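Local coordinates for CRISPR pre-crRNA endoribonuclease Cas5d (Mannheimia succiniciproducens, PDB 3KG4), which is an endoribonuclease of the CRISPR immune system that processes precursor CRISPR RNA and needs no metal cofactor, at residues G13-F18 with R65-R70. Sequence-based numbering, arbitrary orientation.
Sequences GDYACF and RFESVR
Tyr15 reaches over to Glu67 and Val69 across the face of the small mixed sheet of this Cas5-family protein, where strands 15-16 and 66-70 both pair antiparallel with strand 107-112. The two strands are next-nearest neighbours rather than a bonded pair: the closest CA atoms, those of Tyr15 and Glu67, are 9.0 Å apart, and the two segments meet through side chains alone. The bonds from CA to CB of Tyr15, Glu67 and Val69 all point toward the other segment. In Tyr15 the ring carbon CG lies anti to the carbonyl carbon (chi1 -60°), while Glu67 sends CG anti to its own backbone N (chi1 -177°) and stays extended beyond it, which brings the carboxylate to the CE1 and OH end of the ring. OE1 of Glu67 sits near the ring plane at this edge, 4.0 Å from Tyr15 CE1, and the carboxylate is turned 86° to the ring. That oxygen is gripped by a salt bridge to Lys112 NZ on the shared strand, a stronger partner than the phenol and probably what positions the carboxylate. Tyr15 also packs on Lys112 and Val110, and these touches, with the salt bridge, suggest that the tighter packing lies toward strand 107-112. The direct contact is looser: it buries just 90 Å² summed over both segments, and all three touching residues remain partly exposed to solvent. Val69 adds a light apolar touch, its CG1 approaching the ring obliquely at 4.4 Å from Tyr15 CE1. At the hydroxyl end of the ring, Tyr15 OH lies 3.7 Å from Glu67 OE2, too long for a hydrogen bond.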
ATOM      1  N   GLY A  13       4.719   1.322  10.619  1.00 30.51           N
ATOM      2  CA  GLY A  13       3.795   1.559  11.734  1.00 31.39           C
ATOM      3  C   GLY A  13       3.929   0.479  12.769  1.00 31.11           C
ATOM      4  O   GLY A  13       4.321  -0.631  12.460  1.00 31.99           O
ATOM      5  N   ASP A  14       3.603   0.798  14.018  1.00 31.83           N
ATOM      6  CA  ASP A  14       3.680  -0.193  15.082  1.00 31.96           C
ATOM      7  C   ASP A  14       2.562  -1.216  14.940  1.00 30.34           C
ATOM      8  O   ASP A  14       2.724  -2.340  15.366  1.00 29.92           O
ATOM      9  CB  ASP A  14       3.571   0.473  16.459  1.00 33.32           C
ATOM     10  CG  ASP A  14       4.827   1.289  16.839  1.00 36.43           C
ATOM     11  OD1 ASP A  14       5.852   1.217  16.124  1.00 38.37           O
ATOM     12  OD2 ASP A  14       4.752   2.009  17.862  1.00 39.82           O
ATOM     13  N   TYR A  15       1.429  -0.787  14.396  1.00 29.78           N
ATOM     14  CA  TYR A  15       0.243  -1.628  14.134  1.00 29.30           C
ATOM     15  C   TYR A  15      -0.410  -1.386  12.769  1.00 28.15           C
ATOM     16  O   TYR A  15      -0.325  -0.275  12.190  1.00 27.56           O
ATOM     17  CB  TYR A  15      -0.813  -1.387  15.207  1.00 30.60           C
ATOM     18  CG  TYR A  15      -0.355  -1.698  16.591  1.00 34.24           C
ATOM     19  CD1 TYR A  15      -0.248  -3.021  17.029  1.00 38.79           C
ATOM     20  CD2 TYR A  15       0.013  -0.672  17.473  1.00 38.25           C
ATOM     21  CE1 TYR A  15       0.173  -3.313  18.310  1.00 42.70           C
ATOM     22  CE2 TYR A  15       0.440  -0.957  18.755  1.00 40.32           C
ATOM     23  CZ  TYR A  15       0.510  -2.272  19.170  1.00 43.91           C
ATOM     24  OH  TYR A  15       0.926  -2.556  20.439  1.00 47.29           O
ATOM     25  N   ALA A  16      -1.071  -2.421  12.243  1.00 25.69           N
ATOM     26  CA  ALA A  16      -1.835  -2.311  10.996  1.00 25.43           C
ATOM     27  C   ALA A  16      -2.999  -3.283  11.025  1.00 23.75           C
ATOM     28  O   ALA A  16      -2.905  -4.346  11.600  1.00 25.72           O
ATOM     29  CB  ALA A  16      -0.962  -2.614   9.755  1.00 24.15           C
ATOM     30  N   CYS A  17      -4.069  -2.931  10.359  1.00 24.62           N
ATOM     31  CA  CYS A  17      -5.185  -3.824  10.232  1.00 25.52           C
ATOM     32  C   CYS A  17      -5.837  -3.658   8.867  1.00 25.71           C
ATOM     33  O   CYS A  17      -6.590  -2.709   8.625  1.00 26.57           O
ATOM     34  CB  CYS A  17      -6.218  -3.618  11.362  1.00 26.38           C
ATOM     35  SG  CYS A  17      -7.427  -4.949  11.310  1.00 29.44           S
ATOM     36  N   PHE A  18      -5.492  -4.575   7.961  1.00 24.90           N
ATOM     37  CA  PHE A  18      -6.073  -4.628   6.646  1.00 24.26           C
ATOM     38  C   PHE A  18      -7.134  -5.709   6.670  1.00 25.13           C
ATOM     39  O   PHE A  18      -6.873  -6.908   6.469  1.00 23.95           O
ATOM     40  CB  PHE A  18      -4.993  -4.916   5.610  1.00 24.11           C
ATOM     41  CG  PHE A  18      -3.822  -4.032   5.745  1.00 23.72           C
ATOM     42  CD1 PHE A  18      -3.908  -2.679   5.400  1.00 24.75           C
ATOM     43  CD2 PHE A  18      -2.641  -4.504   6.298  1.00 24.21           C
ATOM     44  CE1 PHE A  18      -2.772  -1.827   5.568  1.00 25.17           C
ATOM     45  CE2 PHE A  18      -1.541  -3.677   6.456  1.00 23.96           C
ATOM     46  CZ  PHE A  18      -1.603  -2.345   6.094  1.00 23.81           C
ATOM     47  N   ARG A  65       3.583 -10.699  11.943  1.00 30.65           N
ATOM     48  CA  ARG A  65       3.228 -11.000  13.337  1.00 31.49           C
ATOM     49  C   ARG A  65       1.929 -10.325  13.759  1.00 30.11           C
ATOM     50  O   ARG A  65       1.675  -9.202  13.356  1.00 28.81           O
ATOM     51  CB  ARG A  65       4.342 -10.579  14.280  1.00 32.35           C
ATOM     52  CG  ARG A  65       5.452 -11.628  14.265  1.00 38.04           C
ATOM     53  CD  ARG A  65       6.634 -11.259  15.129  1.00 44.11           C
ATOM     54  NE  ARG A  65       6.930  -9.827  15.089  1.00 45.17           N
ATOM     55  CZ  ARG A  65       6.678  -8.975  16.077  1.00 49.37           C
ATOM     56  NH1 ARG A  65       6.108  -9.384  17.215  1.00 50.79           N
ATOM     57  NH2 ARG A  65       6.981  -7.694  15.921  1.00 51.24           N
ATOM     58  N   PHE A  66       1.157 -11.005  14.604  1.00 29.69           N
ATOM     59  CA  PHE A  66      -0.194 -10.586  14.960  1.00 29.43           C
ATOM     60  C   PHE A  66      -0.335 -10.415  16.459  1.00 31.17           C
ATOM     61  O   PHE A  66       0.386 -11.050  17.247  1.00 30.59           O
ATOM     62  CB  PHE A  66      -1.202 -11.633  14.511  1.00 29.22           C
ATOM     63  CG  PHE A  66      -1.308 -11.775  13.036  1.00 27.53           C
ATOM     64  CD1 PHE A  66      -2.080 -10.907  12.304  1.00 23.68           C
ATOM     65  CD2 PHE A  66      -0.687 -12.826  12.365  1.00 25.92           C
ATOM     66  CE1 PHE A  66      -2.208 -11.055  10.938  1.00 27.03           C
ATOM     67  CE2 PHE A  66      -0.796 -12.930  10.995  1.00 24.40           C
ATOM     68  CZ  PHE A  66      -1.574 -12.059  10.294  1.00 23.83           C
ATOM     69  N   GLU A  67      -1.256  -9.554  16.859  1.00 31.75           N
ATOM     70  CA  GLU A  67      -1.610  -9.383  18.277  1.00 33.99           C
ATOM     71  C   GLU A  67      -3.109  -9.104  18.336  1.00 33.15           C
ATOM     72  O   GLU A  67      -3.631  -8.340  17.509  1.00 33.59           O
ATOM     73  CB  GLU A  67      -0.794  -8.217  18.872  1.00 35.05           C
ATOM     74  CG  GLU A  67      -0.974  -7.926  20.356  1.00 39.78           C
ATOM     75  CD  GLU A  67      -0.212  -6.648  20.787  1.00 44.44           C
ATOM     76  OE1 GLU A  67       1.005  -6.537  20.534  1.00 49.99           O
ATOM     77  OE2 GLU A  67      -0.830  -5.727  21.357  1.00 52.15           O
ATOM     78  N   SER A  68      -3.815  -9.754  19.262  1.00 33.14           N
ATOM     79  CA  SER A  68      -5.190  -9.370  19.580  1.00 33.34           C
ATOM     80  C   SER A  68      -5.167  -8.106  20.471  1.00 33.76           C
ATOM     81  O   SER A  68      -4.545  -8.115  21.537  1.00 33.92           O
ATOM     82  CB  SER A  68      -5.937 -10.499  20.303  1.00 33.34           C
ATOM     83  OG  SER A  68      -7.299 -10.131  20.488  1.00 35.03           O
ATOM     84  N   VAL A  69      -5.857  -7.048  20.051  1.00 34.57           N
ATOM     85  CA  VAL A  69      -5.867  -5.765  20.768  1.00 35.41           C
ATOM     86  C   VAL A  69      -7.292  -5.266  20.975  1.00 37.62           C
ATOM     87  O   VAL A  69      -8.215  -5.649  20.232  1.00 36.97           O
ATOM     88  CB  VAL A  69      -5.069  -4.668  20.000  1.00 35.71           C
ATOM     89  CG1 VAL A  69      -3.598  -5.071  19.803  1.00 33.33           C
ATOM     90  CG2 VAL A  69      -5.737  -4.348  18.678  1.00 35.49           C
ATOM     91  N   ARG A  70      -7.502  -4.433  21.993  1.00 40.61           N
ATOM     92  CA  ARG A  70      -8.873  -3.990  22.325  1.00 43.15           C
ATOM     93  C   ARG A  70      -9.386  -2.931  21.337  1.00 44.88           C
ATOM     94  O   ARG A  70      -8.681  -1.990  21.012  1.00 45.29           O
ATOM     95  CB  ARG A  70      -8.979  -3.477  23.780  1.00 42.73           C
TER